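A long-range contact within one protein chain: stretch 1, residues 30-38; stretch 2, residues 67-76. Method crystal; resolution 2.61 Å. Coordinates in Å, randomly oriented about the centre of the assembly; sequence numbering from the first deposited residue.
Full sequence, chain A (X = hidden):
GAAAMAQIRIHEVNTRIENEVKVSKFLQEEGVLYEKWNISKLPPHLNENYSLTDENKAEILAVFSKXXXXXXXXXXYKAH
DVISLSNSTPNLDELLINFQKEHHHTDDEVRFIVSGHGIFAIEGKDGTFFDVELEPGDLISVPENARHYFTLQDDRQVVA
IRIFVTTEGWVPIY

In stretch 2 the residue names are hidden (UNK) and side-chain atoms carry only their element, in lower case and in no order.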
# COMPACT_ATOMS: atom_id res chain seq x y z
N GLU A 30 -4.34 4.62 15.03
CA GLU A 30 -4.99 3.36 14.57
C GLU A 30 -4.05 2.17 14.42
O GLU A 30 -4.47 1.11 14.02
CB GLU A 30 -5.72 3.55 13.25
CG GLU A 30 -6.77 4.67 13.23
CD GLU A 30 -7.87 4.54 14.29
OE1 GLU A 30 -8.05 3.43 14.82
OE2 GLU A 30 -8.54 5.56 14.60
N GLY A 31 -2.77 2.36 14.73
CA GLY A 31 -1.77 1.30 14.62
C GLY A 31 -1.22 1.16 13.23
O GLY A 31 -0.48 0.27 12.98
N VAL A 32 -1.57 2.07 12.31
CA VAL A 32 -1.13 1.96 10.91
C VAL A 32 0.19 2.73 10.69
O VAL A 32 0.25 3.95 10.76
CB VAL A 32 -2.25 2.45 9.93
CG1 VAL A 32 -1.91 2.18 8.47
CG2 VAL A 32 -3.55 1.78 10.26
N LEU A 33 1.27 2.00 10.45
CA LEU A 33 2.55 2.64 10.18
C LEU A 33 2.48 3.34 8.86
O LEU A 33 2.01 2.79 7.88
CB LEU A 33 3.69 1.64 10.14
CG LEU A 33 5.12 2.22 9.93
CD1 LEU A 33 5.44 3.35 10.93
CD2 LEU A 33 6.19 1.14 10.05
N TYR A 34 2.94 4.57 8.84
CA TYR A 34 3.01 5.29 7.61
C TYR A 34 4.39 5.91 7.47
O TYR A 34 4.97 6.39 8.44
CB TYR A 34 1.88 6.31 7.53
CG TYR A 34 1.96 7.15 6.30
CD1 TYR A 34 2.14 6.58 5.04
CD2 TYR A 34 1.89 8.54 6.38
CE1 TYR A 34 2.26 7.35 3.90
CE2 TYR A 34 1.99 9.34 5.24
CZ TYR A 34 2.18 8.75 4.00
OH TYR A 34 2.28 9.56 2.89
N GLU A 35 4.96 5.84 6.28
CA GLU A 35 6.26 6.44 6.02
C GLU A 35 6.19 7.04 4.67
O GLU A 35 5.47 6.53 3.80
CB GLU A 35 7.35 5.39 6.02
CG GLU A 35 7.56 4.67 7.35
CD GLU A 35 8.77 3.74 7.31
OE1 GLU A 35 9.02 3.00 8.30
OE2 GLU A 35 9.50 3.75 6.27
N LYS A 36 6.93 8.12 4.47
CA LYS A 36 7.06 8.70 3.16
C LYS A 36 8.51 8.54 2.72
O LYS A 36 9.43 9.07 3.37
CB LYS A 36 6.60 10.17 3.17
CG LYS A 36 6.47 10.84 1.77
CD LYS A 36 5.08 10.63 1.12
CE LYS A 36 5.07 10.81 -0.42
NZ LYS A 36 3.82 10.25 -1.04
N TRP A 37 8.73 7.77 1.65
CA TRP A 37 10.08 7.57 1.12
C TRP A 37 10.31 8.51 -0.05
O TRP A 37 9.35 8.97 -0.69
CB TRP A 37 10.26 6.16 0.61
CG TRP A 37 10.14 5.15 1.66
CD1 TRP A 37 10.05 5.35 3.01
CD2 TRP A 37 10.14 3.74 1.46
NE1 TRP A 37 10.00 4.15 3.66
CE2 TRP A 37 10.05 3.14 2.73
CE3 TRP A 37 10.22 2.93 0.33
CZ2 TRP A 37 10.03 1.78 2.90
CZ3 TRP A 37 10.20 1.59 0.50
CH2 TRP A 37 10.10 1.02 1.78
N ASN A 38 11.58 8.76 -0.34
CA ASN A 38 11.95 9.77 -1.31
C ASN A 38 11.83 9.23 -2.73
O ASN A 38 12.72 8.58 -3.26
CB ASN A 38 13.32 10.30 -0.98
CG ASN A 38 13.73 11.39 -1.92
OD1 ASN A 38 13.08 12.44 -2.06
ND2 ASN A 38 14.79 11.14 -2.61
N UNK A 67 15.72 1.89 2.52
CA UNK A 67 14.45 2.10 3.18
C UNK A 67 13.81 0.80 3.51
O UNK A 67 13.21 0.68 4.54
c UNK A 67 13.49 2.90 2.32
c UNK A 67 14.85 4.59 1.05
o UNK A 67 15.67 3.73 0.74
c UNK A 67 13.86 4.36 2.18
o UNK A 67 14.79 5.64 0.42
N UNK A 68 13.97 -0.19 2.65
CA UNK A 68 13.49 -1.54 2.91
C UNK A 68 14.23 -2.22 4.06
O UNK A 68 13.61 -2.82 4.92
c UNK A 68 12.88 -1.73 0.50
c UNK A 68 12.93 -3.76 1.89
c UNK A 68 13.59 -2.42 1.66
c UNK A 68 12.76 -2.53 -0.78
N UNK A 69 15.54 -2.11 4.09
CA UNK A 69 16.28 -2.69 5.19
C UNK A 69 15.82 -2.14 6.53
O UNK A 69 15.71 -2.87 7.50
c UNK A 69 17.79 -2.44 5.01
N UNK A 70 15.58 -0.83 6.58
CA UNK A 70 15.24 -0.16 7.83
C UNK A 70 13.88 -0.60 8.35
O UNK A 70 13.73 -0.91 9.52
o UNK A 70 16.78 3.10 7.01
c UNK A 70 16.71 1.93 7.46
o UNK A 70 17.74 1.24 7.74
c UNK A 70 15.27 1.37 7.67
N UNK A 71 12.91 -0.62 7.46
CA UNK A 71 11.56 -1.09 7.77
C UNK A 71 11.50 -2.63 8.00
O UNK A 71 10.75 -3.10 8.85
c UNK A 71 10.57 -1.33 5.40
c UNK A 71 10.51 -0.58 6.72
c UNK A 71 9.11 -0.65 7.28
N UNK A 72 12.32 -3.40 7.29
CA UNK A 72 12.35 -4.81 7.54
C UNK A 72 12.98 -5.14 8.88
O UNK A 72 12.57 -6.09 9.51
c UNK A 72 13.08 -5.51 6.42
o UNK A 72 12.33 -5.42 5.24
N UNK A 73 13.96 -4.36 9.34
CA UNK A 73 14.63 -4.61 10.64
C UNK A 73 13.86 -4.04 11.82
O UNK A 73 13.80 -4.66 12.86
c UNK A 73 16.06 -4.05 10.64
N UNK A 74 13.31 -2.84 11.66
CA UNK A 74 12.47 -2.20 12.68
C UNK A 74 11.27 -3.09 13.01
O UNK A 74 10.98 -3.33 14.17
c UNK A 74 11.22 0.07 13.18
c UNK A 74 10.99 1.51 12.69
c UNK A 74 12.45 2.55 10.93
c UNK A 74 12.01 -0.80 12.18
n UNK A 74 13.66 3.00 10.60
n UNK A 74 11.47 2.60 10.03
n UNK A 74 12.25 2.08 12.17
N UNK A 75 10.61 -3.60 11.98
CA UNK A 75 9.35 -4.33 12.15
C UNK A 75 9.42 -5.87 12.00
O UNK A 75 8.40 -6.54 12.20
c UNK A 75 4.50 -1.61 12.82
n UNK A 75 3.85 -0.56 13.30
c UNK A 75 6.59 -2.94 12.78
n UNK A 75 3.89 -2.43 11.97
n UNK A 75 5.75 -1.83 13.22
c UNK A 75 7.57 -2.54 11.67
c UNK A 75 8.32 -3.76 11.16
N UNK A 76 10.57 -6.44 11.64
CA UNK A 76 10.70 -7.90 11.54
C UNK A 76 10.24 -8.58 10.26
O UNK A 76 9.85 -9.72 10.29
O HOH W 1 1.28 -1.87 11.26
O HOH W 2 12.50 2.63 5.74

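Position 67 carries three carbons in a row, the third bearing two oxygens, which is the unbranched carboxylate of Glu 67. Its CB lies 3.5 Å from the centroid of the six-membered ring of Trp 37 and 12° off the ring normal, so a CH-pi contact forms over the face.

Position 68 has four carbons, forked at the first, with one arm two carbons long: Ile 68. Its CA-to-CB bond points away from stretch 1, yet CG1 comes within 4.1 Å of Trp 37 CH2, an apolar contact.

Position 69 has a single carbon, hence Ala 69, whose side chain is out of reach of stretch 1.

Position 70 shows two carbons, the second carrying two oxygens: Asp 70. Its CA-to-CB bond points toward the strand, but the side chain makes no contact with stretch 1.

Position 71 has one carbon bearing two more, the symmetric fork of Val 71. One methyl, CG1, sits 4.0 Å from Trp 37 CZ2, near the ring plane at its edge; the other, CG2, is 4.4 Å from Leu 33 CD2 and 3.8 Å from Glu 35 OE1.

Position 72 has one carbon then one oxygen: Ser 72. Its OG donates to Ile 68 O at 2.9 Å.

Position 73, with one carbon, is Ala 73, out of reach.

Position 74 has three carbons, a nitrogen, then a carbon with two further nitrogens: a guanidinium, Arg 74. Its NH2 forms a salt bridge with Glu 35 OE1 at 3.0 Å, the oxygen lying near the guanidinium plane.

Position 75 repeats that composition and is Arg 75. Leu 33 CD2 lies over one face of its guanidinium. Water 1 accepts from Arg 75 NH1 at 2.8 Å and donates to Gly 31 O at 3.3 Å.

Position 76 has no side-chain atoms and positive phi (84°): Gly 76, the first residue to leave helical angles. A CB here would be jammed against the preceding carbonyl oxygen.

The strand and helix run nearly antiparallel (163°), their axes 11.7 Å apart at closest approach, and side chains span the gap. No direct hydrogen bond crosses it. Trp 37, Val 71 and Leu 33 supply apolar packing, while Glu 35 links the polar parts: OE1 meets Arg 74, and OE2 accepts from Trp 37 NE1 at 2.7 Å. Water 2 donates to Glu 35 OE2 (3.2 Å) and Glu 67 O (2.4 Å), adding a bridge to the helix backbone.

Stretch 2, residues 67-76: EIADVSARRG
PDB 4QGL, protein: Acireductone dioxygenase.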